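Local coordinates for protein L-Ala-D/L-Glu Epimerase (PDB 1JPD) that is a member of the enolase superfamily, an epimerase by name, with an N-terminal capping domain and a TIM-barrel-like C-terminal domain, at residues Ile116-Gln126 with Pro291-Asp302. Sequence-based numbering, arbitrary orientation.
Sequences ITLPETVITAQ and PLVPQVSFADLD
Ala125 and Ala299 meet through their backbones: Ala125 N donates to Ala299 O at 3.1 Å, lying in the carbonyl plane with an N-H...O angle of 145°, and the same oxygen receives a CA-H...O contact from Thr124 CA. One hydrogen bond and one CA-H...O contact from consecutive residues thus converge on this carbonyl, so the first strand of the barrel, 121-128, meets the short last strand, 298-299, at a point rather than along a ladder.

Small residues suit so close an approach. The methyl of Ala299 lies between Val122 and the carbonyl of Ile123, its CB 3.8 Å from Val122 CG1 and 3.5 Å from Ile123 O. Val122 stands with CG1 anti to its backbone N (chi1 176°), which leaves both methyls facing Val293; its CG2 lies 4.0 Å from Val293 CG1. Beta-branched valines fill this spot with short, stiff side chains.

Farther along, the 3-10 segment that runs through 295 offers its prolines to the loop before the strand, their rigid rings giving compact apolar surfaces. Leu118 brings CD2 to 4.3 Å from Pro294 CD, while Ile116 lays CG1 and CD1 over the backbone of Pro291.

At the other end acidic groups gather. Asp302 OD1 and Ala125 O are neighbouring acceptors, so no hydrogen bond is made between them, and the carboxylate is turned 76° from the amide plane of Gln126, whose OE1 is held by the backbone of Gly320.

Between these segments, therefore, one backbone hydrogen bond, with Val122 against Ala299 and Val293, joins the strand ends, and the loop-to-proline contacts extend the join; the carboxylates of Asp300 and Asp302 make no hydrogen bond across it and are held by Lys152 and Trp306 respectively.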
ATOM      1  N   ILE A 116      -0.409   8.588 -17.848  1.00 66.30           N
ATOM      2  CA  ILE A 116      -0.217   7.138 -17.873  1.00 65.02           C
ATOM      3  C   ILE A 116      -1.552   6.479 -18.205  1.00 65.36           C
ATOM      4  O   ILE A 116      -2.609   7.086 -18.033  1.00 67.20           O
ATOM      5  CB  ILE A 116       0.311   6.599 -16.509  1.00 62.52           C
ATOM      6  CG1 ILE A 116      -0.652   6.953 -15.380  1.00 60.39           C
ATOM      7  CG2 ILE A 116       1.676   7.186 -16.209  1.00 59.44           C
ATOM      8  CD1 ILE A 116      -1.870   6.069 -15.324  1.00 63.68           C
ATOM      9  N   THR A 117      -1.510   5.244 -18.686  1.00 65.38           N
ATOM     10  CA  THR A 117      -2.742   4.548 -19.034  1.00 67.50           C
ATOM     11  C   THR A 117      -3.100   3.485 -18.011  1.00 65.57           C
ATOM     12  O   THR A 117      -2.277   2.644 -17.649  1.00 67.97           O
ATOM     13  CB  THR A 117      -2.638   3.877 -20.417  1.00 71.16           C
ATOM     14  OG1 THR A 117      -2.349   4.872 -21.408  1.00 72.71           O
ATOM     15  CG2 THR A 117      -3.950   3.172 -20.774  1.00 69.88           C
ATOM     16  N   LEU A 118      -4.337   3.526 -17.546  1.00 62.71           N
ATOM     17  CA  LEU A 118      -4.778   2.553 -16.576  1.00 64.87           C
ATOM     18  C   LEU A 118      -5.520   1.444 -17.284  1.00 66.46           C
ATOM     19  O   LEU A 118      -6.386   1.700 -18.120  1.00 70.97           O
ATOM     20  CB  LEU A 118      -5.691   3.205 -15.538  1.00 62.79           C
ATOM     21  CG  LEU A 118      -5.044   4.309 -14.704  1.00 61.76           C
ATOM     22  CD1 LEU A 118      -6.013   4.766 -13.630  1.00 58.28           C
ATOM     23  CD2 LEU A 118      -3.760   3.790 -14.078  1.00 57.72           C
ATOM     24  N   PRO A 119      -5.174   0.189 -16.976  1.00 67.35           N
ATOM     25  CA  PRO A 119      -5.850  -0.942 -17.610  1.00 67.42           C
ATOM     26  C   PRO A 119      -7.308  -0.954 -17.172  1.00 67.17           C
ATOM     27  O   PRO A 119      -7.696  -0.200 -16.285  1.00 68.49           O
ATOM     28  CB  PRO A 119      -5.066  -2.144 -17.090  1.00 65.31           C
ATOM     29  CG  PRO A 119      -4.605  -1.688 -15.748  1.00 65.34           C
ATOM     30  CD  PRO A 119      -4.150  -0.278 -16.028  1.00 67.34           C
ATOM     31  N   GLU A 120      -8.114  -1.805 -17.789  1.00 68.92           N
ATOM     32  CA  GLU A 120      -9.525  -1.874 -17.441  1.00 68.90           C
ATOM     33  C   GLU A 120      -9.748  -2.722 -16.192  1.00 65.29           C
ATOM     34  O   GLU A 120     -10.717  -2.529 -15.455  1.00 61.93           O
ATOM     35  CB  GLU A 120     -10.312  -2.445 -18.617  1.00 73.98           C
ATOM     36  CG  GLU A 120     -11.807  -2.409 -18.430  1.00 81.39           C
ATOM     37  CD  GLU A 120     -12.539  -2.784 -19.695  1.00 88.11           C
ATOM     38  OE1 GLU A 120     -12.375  -3.936 -20.162  1.00 88.79           O
ATOM     39  OE2 GLU A 120     -13.272  -1.922 -20.226  1.00 90.19           O
ATOM     40  N   THR A 121      -8.841  -3.660 -15.956  1.00 62.14           N
ATOM     41  CA  THR A 121      -8.938  -4.533 -14.797  1.00 60.30           C
ATOM     42  C   THR A 121      -7.566  -4.681 -14.152  1.00 59.84           C
ATOM     43  O   THR A 121      -6.559  -4.832 -14.845  1.00 60.53           O
ATOM     44  CB  THR A 121      -9.469  -5.923 -15.196  1.00 60.59           C
ATOM     45  OG1 THR A 121     -10.797  -5.795 -15.721  1.00 65.62           O
ATOM     46  CG2 THR A 121      -9.495  -6.851 -13.999  1.00 57.18           C
ATOM     47  N   VAL A 122      -7.532  -4.622 -12.824  1.00 53.27           N
ATOM     48  CA  VAL A 122      -6.285  -4.754 -12.080  1.00 47.03           C
ATOM     49  C   VAL A 122      -6.375  -5.944 -11.132  1.00 46.51           C
ATOM     50  O   VAL A 122      -7.334  -6.059 -10.366  1.00 45.46           O
ATOM     51  CB  VAL A 122      -5.998  -3.492 -11.229  1.00 46.68           C
ATOM     52  CG1 VAL A 122      -4.746  -3.709 -10.394  1.00 45.11           C
ATOM     53  CG2 VAL A 122      -5.851  -2.267 -12.121  1.00 43.33           C
ATOM     54  N   ILE A 123      -5.380  -6.827 -11.187  1.00 46.73           N
ATOM     55  CA  ILE A 123      -5.340  -7.998 -10.309  1.00 47.61           C
ATOM     56  C   ILE A 123      -4.885  -7.546  -8.927  1.00 45.40           C
ATOM     57  O   ILE A 123      -3.805  -6.968  -8.777  1.00 45.64           O
ATOM     58  CB  ILE A 123      -4.345  -9.086 -10.823  1.00 50.77           C
ATOM     59  CG1 ILE A 123      -4.840  -9.673 -12.150  1.00 51.29           C
ATOM     60  CG2 ILE A 123      -4.188 -10.197  -9.775  1.00 48.68           C
ATOM     61  CD1 ILE A 123      -3.946 -10.767 -12.722  1.00 47.55           C
ATOM     62  N   THR A 124      -5.715  -7.806  -7.922  1.00 44.92           N
ATOM     63  CA  THR A 124      -5.394  -7.424  -6.557  1.00 44.66           C
ATOM     64  C   THR A 124      -5.264  -8.654  -5.676  1.00 42.02           C
ATOM     65  O   THR A 124      -5.973  -9.637  -5.850  1.00 46.03           O
ATOM     66  CB  THR A 124      -6.461  -6.469  -5.965  1.00 45.39           C
ATOM     67  OG1 THR A 124      -7.727  -7.135  -5.873  1.00 42.84           O
ATOM     68  CG2 THR A 124      -6.609  -5.248  -6.852  1.00 46.51           C
ATOM     69  N   ALA A 125      -4.341  -8.590  -4.729  1.00 42.18           N
ATOM     70  CA  ALA A 125      -4.094  -9.703  -3.837  1.00 40.92           C
ATOM     71  C   ALA A 125      -5.246  -9.982  -2.886  1.00 43.65           C
ATOM     72  O   ALA A 125      -5.735  -9.087  -2.203  1.00 48.47           O
ATOM     73  CB  ALA A 125      -2.834  -9.442  -3.048  1.00 38.64           C
ATOM     74  N   GLN A 126      -5.682 -11.236  -2.856  1.00 44.08           N
ATOM     75  CA  GLN A 126      -6.742 -11.643  -1.956  1.00 44.05           C
ATOM     76  C   GLN A 126      -6.068 -12.258  -0.751  1.00 47.33           C
ATOM     77  O   GLN A 126      -5.171 -13.094  -0.887  1.00 51.55           O
ATOM     78  CB  GLN A 126      -7.652 -12.670  -2.613  1.00 42.97           C
ATOM     79  CG  GLN A 126      -8.765 -12.035  -3.388  1.00 50.90           C
ATOM     80  CD  GLN A 126      -9.751 -11.284  -2.502  1.00 50.34           C
ATOM     81  OE1 GLN A 126     -10.345 -10.299  -2.934  1.00 54.87           O
ATOM     82  NE2 GLN A 126      -9.943 -11.757  -1.272  1.00 39.47           N
ATOM     83  N   PRO A 291      -2.146   5.665 -10.411  1.00 43.33           N
ATOM     84  CA  PRO A 291      -1.106   6.046 -11.372  1.00 45.54           C
ATOM     85  C   PRO A 291       0.134   5.148 -11.354  1.00 47.25           C
ATOM     86  O   PRO A 291       0.849   5.060 -12.349  1.00 50.48           O
ATOM     87  CB  PRO A 291      -0.786   7.483 -10.972  1.00 43.89           C
ATOM     88  CG  PRO A 291      -2.108   7.990 -10.517  1.00 41.17           C
ATOM     89  CD  PRO A 291      -2.624   6.844  -9.668  1.00 40.65           C
ATOM     90  N   LEU A 292       0.384   4.486 -10.228  1.00 46.99           N
ATOM     91  CA  LEU A 292       1.545   3.606 -10.095  1.00 52.75           C
ATOM     92  C   LEU A 292       1.331   2.186 -10.630  1.00 51.18           C
ATOM     93  O   LEU A 292       2.292   1.487 -10.941  1.00 55.86           O
ATOM     94  CB  LEU A 292       1.971   3.518  -8.621  1.00 54.97           C
ATOM     95  CG  LEU A 292       2.512   4.782  -7.949  1.00 58.29           C
ATOM     96  CD1 LEU A 292       2.554   4.597  -6.450  1.00 60.68           C
ATOM     97  CD2 LEU A 292       3.895   5.088  -8.484  1.00 59.69           C
ATOM     98  N   VAL A 293       0.075   1.767 -10.740  1.00 50.89           N
ATOM     99  CA  VAL A 293      -0.252   0.417 -11.192  1.00 53.46           C
ATOM    100  C   VAL A 293       0.532  -0.137 -12.384  1.00 55.32           C
ATOM    101  O   VAL A 293       1.031  -1.260 -12.327  1.00 56.05           O
ATOM    102  CB  VAL A 293      -1.762   0.283 -11.487  1.00 54.49           C
ATOM    103  CG1 VAL A 293      -2.059  -1.106 -12.030  1.00 51.51           C
ATOM    104  CG2 VAL A 293      -2.566   0.522 -10.211  1.00 51.15           C
ATOM    105  N   PRO A 294       0.649   0.632 -13.480  1.00 56.69           N
ATOM    106  CA  PRO A 294       1.398   0.107 -14.627  1.00 54.53           C
ATOM    107  C   PRO A 294       2.882  -0.147 -14.360  1.00 54.64           C
ATOM    108  O   PRO A 294       3.563  -0.750 -15.188  1.00 57.44           O
ATOM    109  CB  PRO A 294       1.165   1.166 -15.704  1.00 53.53           C
ATOM    110  CG  PRO A 294       1.011   2.413 -14.914  1.00 58.45           C
ATOM    111  CD  PRO A 294       0.121   1.974 -13.774  1.00 55.93           C
ATOM    112  N   GLN A 295       3.385   0.293 -13.211  1.00 51.24           N
ATOM    113  CA  GLN A 295       4.797   0.086 -12.884  1.00 49.78           C
ATOM    114  C   GLN A 295       5.085  -1.056 -11.918  1.00 50.72           C
ATOM    115  O   GLN A 295       6.248  -1.414 -11.720  1.00 50.35           O
ATOM    116  CB  GLN A 295       5.412   1.345 -12.277  1.00 48.07           C
ATOM    117  CG  GLN A 295       5.557   2.500 -13.218  1.00 47.96           C
ATOM    118  CD  GLN A 295       6.456   3.572 -12.653  1.00 48.54           C
ATOM    119  OE1 GLN A 295       7.622   3.318 -12.346  1.00 48.45           O
ATOM    120  NE2 GLN A 295       5.921   4.780 -12.514  1.00 46.73           N
ATOM    121  N   VAL A 296       4.047  -1.639 -11.329  1.00 46.73           N
ATOM    122  CA  VAL A 296       4.276  -2.687 -10.343  1.00 47.01           C
ATOM    123  C   VAL A 296       3.957  -4.130 -10.726  1.00 46.11           C
ATOM    124  O   VAL A 296       3.070  -4.390 -11.539  1.00 45.96           O
ATOM    125  CB  VAL A 296       3.535  -2.336  -9.035  1.00 47.97           C
ATOM    126  CG1 VAL A 296       4.042  -0.991  -8.501  1.00 43.64           C
ATOM    127  CG2 VAL A 296       2.042  -2.269  -9.286  1.00 44.19           C
ATOM    128  N   SER A 297       4.702  -5.054 -10.115  1.00 43.80           N
ATOM    129  CA  SER A 297       4.565  -6.493 -10.332  1.00 41.79           C
ATOM    130  C   SER A 297       3.315  -7.038  -9.652  1.00 47.08           C
ATOM    131  O   SER A 297       2.670  -7.959 -10.157  1.00 47.28           O
ATOM    132  CB  SER A 297       5.789  -7.230  -9.779  1.00 40.87           C
ATOM    133  OG  SER A 297       6.987  -6.793 -10.396  1.00 44.96           O
ATOM    134  N   PHE A 298       2.987  -6.479  -8.490  1.00 50.72           N
ATOM    135  CA  PHE A 298       1.803  -6.896  -7.749  1.00 49.12           C
ATOM    136  C   PHE A 298       1.073  -5.671  -7.236  1.00 45.89           C
ATOM    137  O   PHE A 298       1.697  -4.678  -6.880  1.00 48.53           O
ATOM    138  CB  PHE A 298       2.180  -7.783  -6.559  1.00 51.86           C
ATOM    139  CG  PHE A 298       2.976  -8.994  -6.934  1.00 56.09           C
ATOM    140  CD1 PHE A 298       4.363  -8.989  -6.831  1.00 56.04           C
ATOM    141  CD2 PHE A 298       2.343 -10.133  -7.427  1.00 54.89           C
ATOM    142  CE1 PHE A 298       5.108 -10.099  -7.212  1.00 51.21           C
ATOM    143  CE2 PHE A 298       3.079 -11.245  -7.810  1.00 49.94           C
ATOM    144  CZ  PHE A 298       4.463 -11.228  -7.705  1.00 49.39           C
ATOM    145  N   ALA A 299      -0.251  -5.745  -7.212  1.00 43.62           N
ATOM    146  CA  ALA A 299      -1.061  -4.649  -6.714  1.00 43.44           C
ATOM    147  C   ALA A 299      -1.906  -5.172  -5.560  1.00 45.45           C
ATOM    148  O   ALA A 299      -2.694  -6.102  -5.733  1.00 53.66           O
ATOM    149  CB  ALA A 299      -1.963  -4.108  -7.812  1.00 36.50           C
ATOM    150  N   ASP A 300      -1.721  -4.590  -4.381  1.00 39.07           N
ATOM    151  CA  ASP A 300      -2.497  -4.976  -3.210  1.00 38.45           C
ATOM    152  C   ASP A 300      -3.280  -3.714  -2.837  1.00 40.07           C
ATOM    153  O   ASP A 300      -2.862  -2.939  -1.970  1.00 39.35           O
ATOM    154  CB  ASP A 300      -1.561  -5.406  -2.076  1.00 31.55           C
ATOM    155  CG  ASP A 300      -2.311  -5.984  -0.890  1.00 38.23           C
ATOM    156  OD1 ASP A 300      -3.537  -6.193  -1.007  1.00 42.37           O
ATOM    157  OD2 ASP A 300      -1.679  -6.238   0.161  1.00 39.31           O
ATOM    158  N   LEU A 301      -4.414  -3.511  -3.511  1.00 39.27           N
ATOM    159  CA  LEU A 301      -5.230  -2.318  -3.302  1.00 34.73           C
ATOM    160  C   LEU A 301      -6.652  -2.548  -2.812  1.00 35.62           C
ATOM    161  O   LEU A 301      -7.481  -1.645  -2.916  1.00 39.17           O
ATOM    162  CB  LEU A 301      -5.311  -1.520  -4.605  1.00 31.83           C
ATOM    163  CG  LEU A 301      -4.016  -1.164  -5.337  1.00 37.12           C
ATOM    164  CD1 LEU A 301      -4.341  -0.680  -6.751  1.00 34.19           C
ATOM    165  CD2 LEU A 301      -3.263  -0.097  -4.555  1.00 36.38           C
ATOM    166  N   ASP A 302      -6.953  -3.720  -2.265  1.00 33.95           N
ATOM    167  CA  ASP A 302      -8.323  -3.960  -1.834  1.00 38.41           C
ATOM    168  C   ASP A 302      -8.698  -3.418  -0.452  1.00 35.13           C
ATOM    169  O   ASP A 302      -9.706  -3.816   0.124  1.00 35.92           O
ATOM    170  CB  ASP A 302      -8.672  -5.462  -1.945  1.00 39.85           C
ATOM    171  CG  ASP A 302      -8.014  -6.319  -0.869  1.00 43.35           C
ATOM    172  OD1 ASP A 302      -8.303  -7.535  -0.850  1.00 43.58           O
ATOM    173  OD2 ASP A 302      -7.223  -5.793  -0.053  1.00 43.39           O
TER